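Side-chain contacts in beta-lactamase domain protein (Burkholderia ambifaria, PDB 5I0P), which binds two zinc ions and probably acts as a hydrolase of the metallo-beta-lactamase superfamily, with a substrate that is not established: residues N252-Y257 against A293-R298; A340-L345 against I361-A366; Q84-H89 against Q120-V125; Y18-T23 against F31-G36. All coordinates share one frame; numbering follows the deposited sequence.

Interaction 1 (N252-Y257 against A293-R298); sequences NPLALY and AHHDAR
His-295 presents one face of its imidazole to Leu-254 and meets Tyr-257 obliquely through CE1, and these three buried side chains make up the whole contact. The methyl CD1 of Leu-254 carries a CH-pi interaction. It lies 3.8 Å from the centroid of the His-295 ring, 20° off the ring normal and shifted toward CD2, its nearest atom at 3.5 Å. With CG anti to the backbone N (chi1 -174°), Leu-254 stretches away from its own helix and brings this one methyl branch over the ring; the other, CD2, turns to His-341 of helix 333-347. The imidazole of His-295 lies between that methyl on one face and the ND1 edge of His-294 on the other, His-294 ND1 standing 3.7 Å above the ring plane. ND1 of His-295 adds a weak hydrogen bond to Leu-291 O one turn back. Tyr-257 comes in across His-295, its CE2 reaching CE1 of the histidine at 4.0 Å with the ring planes 71° apart. The Tyr-257 hydroxyl is held by Met-233 O and Thr-240 OG1; Met-233 follows zinc ligand Asp-232 in the chain, and the Tyr-257 side chain is about 5 Å from that of His-213. This packing of helix 253-260 on the long helix 284-308 lies behind the ligand shell of the two-zinc site of the metallo-beta-lactamase fold, Tyr-257 being about 10 Å from a zinc ion.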
# COMPACT_ATOMS: atom_id res chain seq x y z
N ASN A 252 -15.28 5.13 6.60
CA ASN A 252 -14.69 6.45 6.40
C ASN A 252 -13.19 6.33 6.08
O ASN A 252 -12.34 6.81 6.84
CB ASN A 252 -14.92 7.33 7.63
CG ASN A 252 -14.81 8.81 7.30
OD1 ASN A 252 -14.41 9.18 6.19
ND2 ASN A 252 -15.15 9.65 8.27
N PRO A 253 -12.84 5.68 4.96
CA PRO A 253 -11.41 5.46 4.70
C PRO A 253 -10.63 6.73 4.44
O PRO A 253 -9.44 6.78 4.79
CB PRO A 253 -11.42 4.52 3.48
CG PRO A 253 -12.74 4.73 2.83
CD PRO A 253 -13.69 5.05 3.93
N LEU A 254 -11.23 7.78 3.86
CA LEU A 254 -10.43 8.97 3.59
C LEU A 254 -10.09 9.70 4.88
O LEU A 254 -8.98 10.21 5.05
CB LEU A 254 -11.14 9.89 2.60
CG LEU A 254 -10.40 11.14 2.08
CD1 LEU A 254 -9.06 10.79 1.50
CD2 LEU A 254 -11.24 11.89 1.05
N ALA A 255 -11.03 9.78 5.82
CA ALA A 255 -10.66 10.37 7.09
C ALA A 255 -9.57 9.55 7.80
O ALA A 255 -8.61 10.11 8.33
CB ALA A 255 -11.89 10.53 7.96
N LEU A 256 -9.71 8.22 7.81
CA LEU A 256 -8.67 7.37 8.39
C LEU A 256 -7.32 7.63 7.72
O LEU A 256 -6.29 7.72 8.39
CB LEU A 256 -9.06 5.89 8.24
CG LEU A 256 -10.26 5.49 9.11
CD1 LEU A 256 -10.80 4.07 8.83
CD2 LEU A 256 -9.83 5.63 10.53
N TYR A 257 -7.33 7.76 6.39
CA TYR A 257 -6.08 7.95 5.67
C TYR A 257 -5.47 9.30 5.99
O TYR A 257 -4.27 9.40 6.25
CB TYR A 257 -6.32 7.80 4.18
CG TYR A 257 -5.09 8.12 3.39
CD1 TYR A 257 -3.99 7.25 3.36
CD2 TYR A 257 -5.00 9.33 2.66
CE1 TYR A 257 -2.85 7.56 2.62
CE2 TYR A 257 -3.88 9.64 1.93
CZ TYR A 257 -2.80 8.76 1.91
OH TYR A 257 -1.68 9.09 1.17
N ALA A 293 -3.67 18.79 0.19
CA ALA A 293 -4.28 19.78 -0.70
C ALA A 293 -5.09 19.12 -1.80
O ALA A 293 -6.22 19.52 -2.08
CB ALA A 293 -3.22 20.66 -1.33
N HIS A 294 -4.55 18.05 -2.39
CA HIS A 294 -5.26 17.35 -3.46
C HIS A 294 -6.60 16.83 -2.97
O HIS A 294 -7.65 17.08 -3.58
CB HIS A 294 -4.37 16.24 -3.97
CG HIS A 294 -5.10 15.15 -4.66
ND1 HIS A 294 -5.48 13.99 -4.02
CD2 HIS A 294 -5.48 15.01 -5.95
CE1 HIS A 294 -6.08 13.19 -4.88
NE2 HIS A 294 -6.09 13.78 -6.06
N HIS A 295 -6.60 16.12 -1.84
CA HIS A 295 -7.86 15.58 -1.32
C HIS A 295 -8.81 16.70 -0.91
O HIS A 295 -10.03 16.52 -0.99
CB HIS A 295 -7.61 14.59 -0.17
CG HIS A 295 -7.14 13.26 -0.65
ND1 HIS A 295 -5.88 12.77 -0.40
CD2 HIS A 295 -7.76 12.33 -1.42
CE1 HIS A 295 -5.73 11.59 -0.99
NE2 HIS A 295 -6.87 11.30 -1.61
N ASP A 296 -8.28 17.83 -0.45
CA ASP A 296 -9.15 18.96 -0.14
C ASP A 296 -9.83 19.48 -1.38
O ASP A 296 -11.03 19.74 -1.36
CB ASP A 296 -8.36 20.05 0.57
CG ASP A 296 -8.23 19.76 2.08
OD1 ASP A 296 -9.02 18.91 2.59
OD2 ASP A 296 -7.34 20.34 2.75
N ALA A 297 -9.10 19.56 -2.49
CA ALA A 297 -9.71 19.98 -3.74
C ALA A 297 -10.75 18.97 -4.20
O ALA A 297 -11.81 19.35 -4.69
CB ALA A 297 -8.63 20.15 -4.80
N ARG A 298 -10.46 17.67 -4.06
CA ARG A 298 -11.44 16.66 -4.44
C ARG A 298 -12.72 16.78 -3.61
O ARG A 298 -13.83 16.80 -4.16
CB ARG A 298 -10.81 15.26 -4.29
CG ARG A 298 -10.65 14.47 -5.59
CD ARG A 298 -9.54 15.03 -6.48
NE ARG A 298 -9.91 16.27 -7.20
CZ ARG A 298 -9.08 17.31 -7.40
NH1 ARG A 298 -7.83 17.26 -6.93
NH2 ARG A 298 -9.49 18.39 -8.07

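Interaction 2 (A340-L345 against I361-A366); sequences AHLNLL and IRYARA
Tyr-363 lies against helix 333-347 with one ring face turned to Leu-342 and its hydroxyl reaching Asn-343. Followed outward from the strand, the tyrosine first meets Leu-342 at CB, which touches the methyl CD2 at 3.8 Å. Tyr-363 CG is 3.9 Å from Leu-342 CD2. Further along one flank, CD2 of the ring rests against Leu-342 CD1 at 3.9 Å, while on the other flank CD1 and CE1 lie beneath Leu-342 CB. That CB is placed almost exactly over the ring centre, 3.9 Å from the centroid and only 7° off the normal, a CH-pi contact made by the root of the leucine, whose methyl CD2 lies toward the CB end of the tyrosine and CD1 over the CD2-CE2 flank. The leucine keeps CG anti to its carbonyl carbon (chi1 -73°), which lays the branch over this face. At Tyr-363 CZ the surroundings turn polar: Asn-343 OD1 is 3.7 Å away, and beyond it Tyr-363 OH stands 3.0 Å from Asn-343 OD1, the amide and ring planes being 47° apart. The hydroxyl is hydrogen-bonded to NE of Arg-353, on the partner strand of the small two-stranded sheet. Asn-343 ND2 bonds to the carbonyl oxygens of Pro-249 and Ala-251, which fixes the amide's rotation and leaves OD1 directed to the tyrosine. One ring thus combines an apolar face with a polar tip, and the nearby arginine would probably polarise the phenol oxygen.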
# COMPACT_ATOMS: atom_id res chain seq x y z
N ALA A 340 -15.87 7.25 -0.90
CA ALA A 340 -14.99 7.67 0.18
C ALA A 340 -15.09 9.17 0.45
O ALA A 340 -15.04 9.60 1.61
CB ALA A 340 -13.56 7.24 -0.12
N HIS A 341 -15.18 9.99 -0.59
CA HIS A 341 -15.31 11.43 -0.37
C HIS A 341 -16.69 11.79 0.15
O HIS A 341 -16.84 12.65 1.03
CB HIS A 341 -15.00 12.20 -1.66
CG HIS A 341 -13.58 12.05 -2.10
ND1 HIS A 341 -13.11 10.88 -2.68
CD2 HIS A 341 -12.49 12.83 -1.90
CE1 HIS A 341 -11.80 10.98 -2.87
NE2 HIS A 341 -11.40 12.15 -2.40
N LEU A 342 -17.73 11.16 -0.40
CA LEU A 342 -19.07 11.40 0.09
C LEU A 342 -19.21 10.98 1.55
O LEU A 342 -19.82 11.71 2.34
CB LEU A 342 -20.09 10.68 -0.77
CG LEU A 342 -20.30 11.30 -2.15
CD1 LEU A 342 -21.00 10.29 -3.08
CD2 LEU A 342 -21.11 12.56 -2.01
N ASN A 343 -18.65 9.82 1.93
CA ASN A 343 -18.80 9.33 3.31
C ASN A 343 -18.06 10.22 4.30
O ASN A 343 -18.50 10.38 5.44
CB ASN A 343 -18.31 7.90 3.44
CG ASN A 343 -19.37 6.92 3.12
OD1 ASN A 343 -20.42 7.33 2.59
ND2 ASN A 343 -19.13 5.64 3.40
N LEU A 344 -16.92 10.77 3.91
CA LEU A 344 -16.23 11.66 4.83
C LEU A 344 -17.10 12.87 5.15
O LEU A 344 -17.29 13.23 6.32
CB LEU A 344 -14.88 12.07 4.23
CG LEU A 344 -13.92 12.96 5.01
CD1 LEU A 344 -12.53 12.87 4.35
CD2 LEU A 344 -14.36 14.44 5.09
N LEU A 345 -17.66 13.50 4.10
CA LEU A 345 -18.51 14.67 4.29
C LEU A 345 -19.76 14.27 5.05
O LEU A 345 -20.23 14.98 5.96
CB LEU A 345 -18.88 15.27 2.92
CG LEU A 345 -17.75 15.77 1.99
CD1 LEU A 345 -18.23 15.98 0.56
CD2 LEU A 345 -17.07 17.04 2.52
N ILE A 361 -28.96 5.67 -3.17
CA ILE A 361 -28.57 6.49 -2.04
C ILE A 361 -27.99 7.78 -2.57
O ILE A 361 -27.12 7.76 -3.44
CB ILE A 361 -27.55 5.75 -1.15
CG1 ILE A 361 -28.19 4.54 -0.50
CG2 ILE A 361 -26.97 6.68 -0.10
CD1 ILE A 361 -27.21 3.65 0.18
N ARG A 362 -28.49 8.90 -2.08
CA ARG A 362 -28.02 10.20 -2.53
C ARG A 362 -27.65 11.05 -1.33
O ARG A 362 -28.19 10.88 -0.23
CB ARG A 362 -29.06 10.90 -3.42
CG ARG A 362 -29.35 10.18 -4.72
CD ARG A 362 -30.33 10.95 -5.64
NE ARG A 362 -30.58 10.21 -6.87
CZ ARG A 362 -31.46 9.22 -6.99
NH1 ARG A 362 -32.22 8.85 -5.97
NH2 ARG A 362 -31.58 8.59 -8.13
N TYR A 363 -26.74 11.99 -1.57
CA TYR A 363 -26.14 12.81 -0.54
C TYR A 363 -26.45 14.26 -0.87
O TYR A 363 -26.29 14.68 -2.03
CB TYR A 363 -24.62 12.59 -0.49
CG TYR A 363 -24.18 11.18 -0.10
CD1 TYR A 363 -23.61 10.93 1.16
CD2 TYR A 363 -24.34 10.10 -0.98
CE1 TYR A 363 -23.19 9.62 1.54
CE2 TYR A 363 -23.95 8.78 -0.61
CZ TYR A 363 -23.36 8.56 0.65
OH TYR A 363 -22.94 7.32 1.03
N ALA A 364 -26.98 14.97 0.11
CA ALA A 364 -27.37 16.37 -0.02
C ALA A 364 -27.09 17.06 1.30
O ALA A 364 -26.76 16.42 2.30
CB ALA A 364 -28.83 16.53 -0.47
N ARG A 365 -27.13 18.39 1.29
CA ARG A 365 -27.01 19.15 2.52
C ARG A 365 -28.22 18.94 3.44
O ARG A 365 -29.34 18.70 2.97
CB ARG A 365 -26.80 20.64 2.20
CG ARG A 365 -25.41 20.92 1.57
CD ARG A 365 -25.10 22.38 1.51
NE ARG A 365 -25.84 22.99 0.42
CZ ARG A 365 -25.74 24.26 0.04
NH1 ARG A 365 -24.91 25.07 0.68
NH2 ARG A 365 -26.49 24.72 -0.97
N ALA A 366 -27.98 18.99 4.75
CA ALA A 366 -29.05 18.90 5.76
C ALA A 366 -30.16 19.93 5.50
O ALA A 366 -29.91 21.01 4.94
CB ALA A 366 -28.49 19.09 7.17
OXT ALA A 366 -31.32 19.70 5.87

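Interaction 3 (Q84-H89 against Q120-V125); sequences QIFDRH and QGRWNV
Arg-122 spreads its guanidinium over the CB of Phe-86 and brings its edge to the carboxylate of Asp-87, while the next residue, Trp-123, points the edge of its indole at the Phe-86 ring. The arginine chain is extended from CG to NE, which carries the guanidinium across to helix 76-88, one face on Phe-86 CB. This CB sits 3.5 Å from Arg-122 CZ, over the centre of the guanidinium. Asp-87 OD2 meets the rim: Arg-122 NH2 donates to it at 2.7 Å with a fairly straight N-H...O angle of 155°, and NH1 adds a weak bond at 3.3 Å. The aspartate oxygen lies near the guanidinium plane, yet it is approached from above its own carboxylate plane, the two planes being steeply tilted; this salt bridge is one-oxygen, not a flat two-pronged pair. NH2 has a second acidic partner in Glu-83, one turn earlier. Trp-123 takes the sterically tight rotamer with CG between backbone N and carbonyl carbon (chi1 46°), which folds the indole back beneath Arg-122 CB and aims CH2 at Phe-86. The result is an edge-to-face pair, Trp-123 CH2 to Phe-86 CD1 3.6 Å, with planes at 84°. Around them, Trp-113 and Leu-114 of helix 111-115 pack on Phe-86, Leu-114 O accepts from Trp-123 NE1, and Val-95 of strand 95-99 touches the indole; the loop leading into strand 126-130 is thereby tied to helix 76-88.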
# COMPACT_ATOMS: atom_id res chain seq x y z
N GLN A 84 16.48 -14.70 -10.68
CA GLN A 84 17.74 -14.06 -11.04
C GLN A 84 18.37 -13.35 -9.85
O GLN A 84 19.59 -13.38 -9.68
CB GLN A 84 17.52 -13.08 -12.19
CG GLN A 84 17.41 -13.73 -13.55
CD GLN A 84 16.84 -12.79 -14.62
OE1 GLN A 84 16.49 -11.63 -14.35
NE2 GLN A 84 16.73 -13.31 -15.84
N ILE A 85 17.55 -12.72 -9.00
CA ILE A 85 18.12 -12.06 -7.83
C ILE A 85 18.64 -13.10 -6.84
O ILE A 85 19.69 -12.89 -6.20
CB ILE A 85 17.08 -11.13 -7.18
CG1 ILE A 85 17.07 -9.78 -7.91
CG2 ILE A 85 17.33 -11.02 -5.65
CD1 ILE A 85 15.71 -9.29 -8.28
N PHE A 86 17.94 -14.23 -6.70
CA PHE A 86 18.46 -15.30 -5.87
C PHE A 86 19.81 -15.77 -6.38
O PHE A 86 20.72 -16.06 -5.59
CB PHE A 86 17.49 -16.49 -5.87
CG PHE A 86 16.10 -16.17 -5.37
CD1 PHE A 86 15.87 -15.12 -4.49
CD2 PHE A 86 15.04 -16.98 -5.75
CE1 PHE A 86 14.57 -14.85 -4.00
CE2 PHE A 86 13.74 -16.74 -5.26
CZ PHE A 86 13.51 -15.67 -4.39
N ASP A 87 19.97 -15.84 -7.70
CA ASP A 87 21.18 -16.43 -8.25
C ASP A 87 22.36 -15.47 -8.19
O ASP A 87 23.50 -15.90 -7.98
CB ASP A 87 20.95 -16.90 -9.68
CG ASP A 87 20.12 -18.19 -9.74
OD1 ASP A 87 19.54 -18.51 -10.80
OD2 ASP A 87 20.10 -18.91 -8.73
N ARG A 88 22.13 -14.18 -8.37
CA ARG A 88 23.23 -13.27 -8.63
C ARG A 88 23.41 -12.18 -7.60
O ARG A 88 24.48 -11.57 -7.59
CB ARG A 88 23.04 -12.61 -10.01
N HIS A 89 22.41 -11.92 -6.71
CA HIS A 89 22.50 -10.70 -5.91
C HIS A 89 22.17 -10.89 -4.44
O HIS A 89 21.82 -9.91 -3.76
CB HIS A 89 21.60 -9.62 -6.53
CG HIS A 89 22.00 -9.27 -7.93
ND1 HIS A 89 21.29 -9.69 -9.04
CD2 HIS A 89 23.08 -8.61 -8.41
CE1 HIS A 89 21.89 -9.26 -10.13
NE2 HIS A 89 22.98 -8.60 -9.78
N GLN A 120 13.25 -23.27 -6.75
CA GLN A 120 14.16 -24.34 -6.39
C GLN A 120 14.12 -24.69 -4.91
O GLN A 120 14.98 -25.44 -4.44
CB GLN A 120 15.57 -23.98 -6.86
CG GLN A 120 15.63 -23.88 -8.39
CD GLN A 120 17.01 -23.54 -8.90
OE1 GLN A 120 17.83 -22.99 -8.17
NE2 GLN A 120 17.28 -23.88 -10.17
N GLY A 121 13.10 -24.23 -4.17
CA GLY A 121 12.95 -24.57 -2.77
C GLY A 121 14.19 -24.33 -1.94
O GLY A 121 14.69 -25.24 -1.29
N ARG A 122 14.74 -23.11 -1.99
CA ARG A 122 16.02 -22.82 -1.36
C ARG A 122 15.93 -22.58 0.15
O ARG A 122 16.96 -22.66 0.83
CB ARG A 122 16.64 -21.57 -1.99
CG ARG A 122 16.83 -21.61 -3.48
CD ARG A 122 17.09 -20.21 -3.96
NE ARG A 122 17.05 -20.17 -5.41
CZ ARG A 122 18.11 -19.97 -6.18
NH1 ARG A 122 19.31 -19.76 -5.63
NH2 ARG A 122 17.96 -19.97 -7.49
N TRP A 123 14.76 -22.27 0.68
CA TRP A 123 14.60 -22.02 2.10
C TRP A 123 13.13 -22.23 2.45
O TRP A 123 12.30 -22.52 1.58
CB TRP A 123 15.09 -20.62 2.48
CG TRP A 123 14.56 -19.58 1.52
CD1 TRP A 123 13.26 -19.14 1.43
CD2 TRP A 123 15.30 -18.86 0.53
NE1 TRP A 123 13.15 -18.21 0.43
CE2 TRP A 123 14.39 -18.01 -0.14
CE3 TRP A 123 16.64 -18.86 0.14
CZ2 TRP A 123 14.78 -17.16 -1.18
CZ3 TRP A 123 17.03 -18.04 -0.90
CH2 TRP A 123 16.10 -17.19 -1.55
N ASN A 124 12.82 -22.13 3.74
CA ASN A 124 11.44 -22.23 4.20
C ASN A 124 11.33 -21.31 5.41
O ASN A 124 11.76 -21.67 6.51
CB ASN A 124 11.05 -23.67 4.53
CG ASN A 124 10.45 -24.39 3.32
OD1 ASN A 124 9.27 -24.21 3.02
ND2 ASN A 124 11.26 -25.19 2.63
N VAL A 125 10.78 -20.12 5.18
CA VAL A 125 10.84 -19.04 6.15
C VAL A 125 9.43 -18.57 6.44
O VAL A 125 8.47 -18.93 5.76
CB VAL A 125 11.69 -17.87 5.66
CG1 VAL A 125 13.13 -18.36 5.35
CG2 VAL A 125 11.05 -17.27 4.45

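Interaction 4 (Y18-T23 against F31-G36); sequences YPFADT and FEVAPG
Phe-31, at the start of the second segment, is touched from two directions by the turn before it. Over one face stands the methyl of Thr-23, CG2 lying 3.6 Å from the ring centroid and 7° off its normal, a well-centred CH-pi contact. The edge of the Phe-31 ring goes to Phe-20: Phe-31 CE1 is 3.5 Å from Phe-20 CD1, above the face of that ring toward its rim, in an edge-to-face pair with planes at 73°. Both partners stem from a type II' turn, Phe-20 to Thr-23, in which Phe-20 O accepts from Thr-23 N and, at 2.8 Å, from Thr-23 OG1. With OG1 committed to that bond, CG2 falls anti to the threonine's backbone N and is the branch presented to Phe-31. Glu-32 points the other way. At Val-33 the chain turns a corner; with Ala-34 it forms a classic beta bulge against strand 37-43, in an edge strand of the seven-stranded sheet of this metallo-beta-lactamase fold. Here the far end of Phe-20 is received: its CZ edge meets Val-33 O at 3.3 Å, near the ring plane, and CE2 touches the branch CG1 of Val-33 at 3.7 Å. Pro-19 CB lies over the Phe-20 face opposite Phe-31. Past the bulge, Pro-35 O accepts from Arg-203 NH2, and Gly-36, at positive phi, gives its N-H in a weak 3.5 Å bond back to Glu-32 OE2.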
# COMPACT_ATOMS: atom_id res chain seq x y z
N TYR A 18 14.99 13.69 -5.35
CA TYR A 18 15.32 12.31 -5.67
C TYR A 18 16.80 12.12 -5.52
O TYR A 18 17.56 12.39 -6.47
CB TYR A 18 14.89 11.96 -7.10
CG TYR A 18 13.39 11.97 -7.22
CD1 TYR A 18 12.63 10.97 -6.63
CD2 TYR A 18 12.74 12.96 -7.93
CE1 TYR A 18 11.26 10.97 -6.73
CE2 TYR A 18 11.38 12.97 -8.04
CZ TYR A 18 10.64 11.97 -7.43
OH TYR A 18 9.29 11.95 -7.54
N PRO A 19 17.26 11.57 -4.39
CA PRO A 19 18.72 11.44 -4.17
C PRO A 19 19.44 10.60 -5.20
O PRO A 19 20.66 10.72 -5.31
CB PRO A 19 18.81 10.78 -2.79
CG PRO A 19 17.46 10.10 -2.61
CD PRO A 19 16.47 10.98 -3.30
N PHE A 20 18.76 9.73 -5.96
CA PHE A 20 19.46 8.93 -6.95
C PHE A 20 19.09 9.32 -8.37
O PHE A 20 19.39 8.58 -9.31
CB PHE A 20 19.21 7.44 -6.70
CG PHE A 20 19.40 7.04 -5.26
CD1 PHE A 20 20.67 6.99 -4.71
CD2 PHE A 20 18.29 6.79 -4.43
CE1 PHE A 20 20.85 6.66 -3.37
CE2 PHE A 20 18.46 6.45 -3.10
CZ PHE A 20 19.74 6.38 -2.55
N ALA A 21 18.44 10.48 -8.55
CA ALA A 21 18.24 11.09 -9.87
C ALA A 21 17.53 10.07 -10.76
O ALA A 21 16.50 9.52 -10.33
CB ALA A 21 19.58 11.61 -10.39
N ASP A 22 18.06 9.72 -11.93
CA ASP A 22 17.31 8.89 -12.87
C ASP A 22 17.48 7.42 -12.58
O ASP A 22 16.92 6.59 -13.31
CB ASP A 22 17.82 9.14 -14.29
CG ASP A 22 17.92 10.58 -14.62
OD1 ASP A 22 19.07 11.10 -14.61
OD2 ASP A 22 16.86 11.21 -14.87
N THR A 23 18.18 7.08 -11.51
CA THR A 23 18.44 5.69 -11.19
C THR A 23 17.14 4.95 -10.99
O THR A 23 16.26 5.39 -10.24
CB THR A 23 19.28 5.60 -9.92
OG1 THR A 23 20.54 6.22 -10.16
CG2 THR A 23 19.47 4.14 -9.52
N PHE A 31 19.68 -2.11 -6.31
CA PHE A 31 20.40 -0.87 -6.14
C PHE A 31 20.40 -0.53 -4.65
O PHE A 31 19.35 -0.54 -4.00
CB PHE A 31 19.82 0.27 -6.99
CG PHE A 31 20.58 1.56 -6.87
CD1 PHE A 31 20.21 2.50 -5.92
CD2 PHE A 31 21.71 1.79 -7.67
CE1 PHE A 31 20.92 3.68 -5.79
CE2 PHE A 31 22.44 2.98 -7.56
CZ PHE A 31 22.05 3.93 -6.61
N GLU A 32 21.59 -0.24 -4.12
CA GLU A 32 21.75 0.02 -2.69
C GLU A 32 21.34 1.45 -2.39
O GLU A 32 22.04 2.40 -2.74
CB GLU A 32 23.19 -0.23 -2.25
CG GLU A 32 23.29 -0.37 -0.73
CD GLU A 32 24.69 -0.59 -0.23
OE1 GLU A 32 25.57 0.20 -0.61
OE2 GLU A 32 24.89 -1.53 0.57
N VAL A 33 20.19 1.62 -1.73
CA VAL A 33 19.74 2.96 -1.42
C VAL A 33 20.28 3.44 -0.08
O VAL A 33 20.24 4.64 0.23
CB VAL A 33 18.20 2.99 -1.49
CG1 VAL A 33 17.78 2.77 -2.93
CG2 VAL A 33 17.62 1.92 -0.56
N ALA A 34 20.82 2.53 0.72
CA ALA A 34 21.35 2.82 2.04
C ALA A 34 22.11 1.57 2.48
O ALA A 34 21.85 0.48 1.96
CB ALA A 34 20.22 3.18 3.03
N PRO A 35 23.08 1.72 3.39
CA PRO A 35 23.92 0.56 3.77
C PRO A 35 23.05 -0.59 4.25
O PRO A 35 22.22 -0.43 5.15
CB PRO A 35 24.81 1.13 4.87
CG PRO A 35 24.85 2.62 4.60
CD PRO A 35 23.49 2.95 4.08
N GLY A 36 23.19 -1.73 3.59
CA GLY A 36 22.36 -2.87 3.90
C GLY A 36 20.93 -2.81 3.39
O GLY A 36 20.13 -3.70 3.72

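From the N terminus the contacts follow one another in series; none nests in or crosses another. Interaction 4 comes first, closing a short loop of seven residues that leads into an edge strand of the seven-stranded sheet. Interaction 3 joins a helix to the loop before strand 126-130, and the chain between holds strand 95-99 and zinc ligands His-102, His-104, Asp-106 and His-107. Interaction 1 closes a longer excursion through strands 272-275 and 281-282, which includes zinc ligand His-277. Interaction 2 closes the 15-residue return from helix 333-347 through strand 352-355 to the C-terminal strand 361-364. Interactions 1 and 2 touch, Leu-254 CG meeting Leu-344 CD1 at 3.6 Å, whereas interactions 2 and 3 have centres about 50 Å apart.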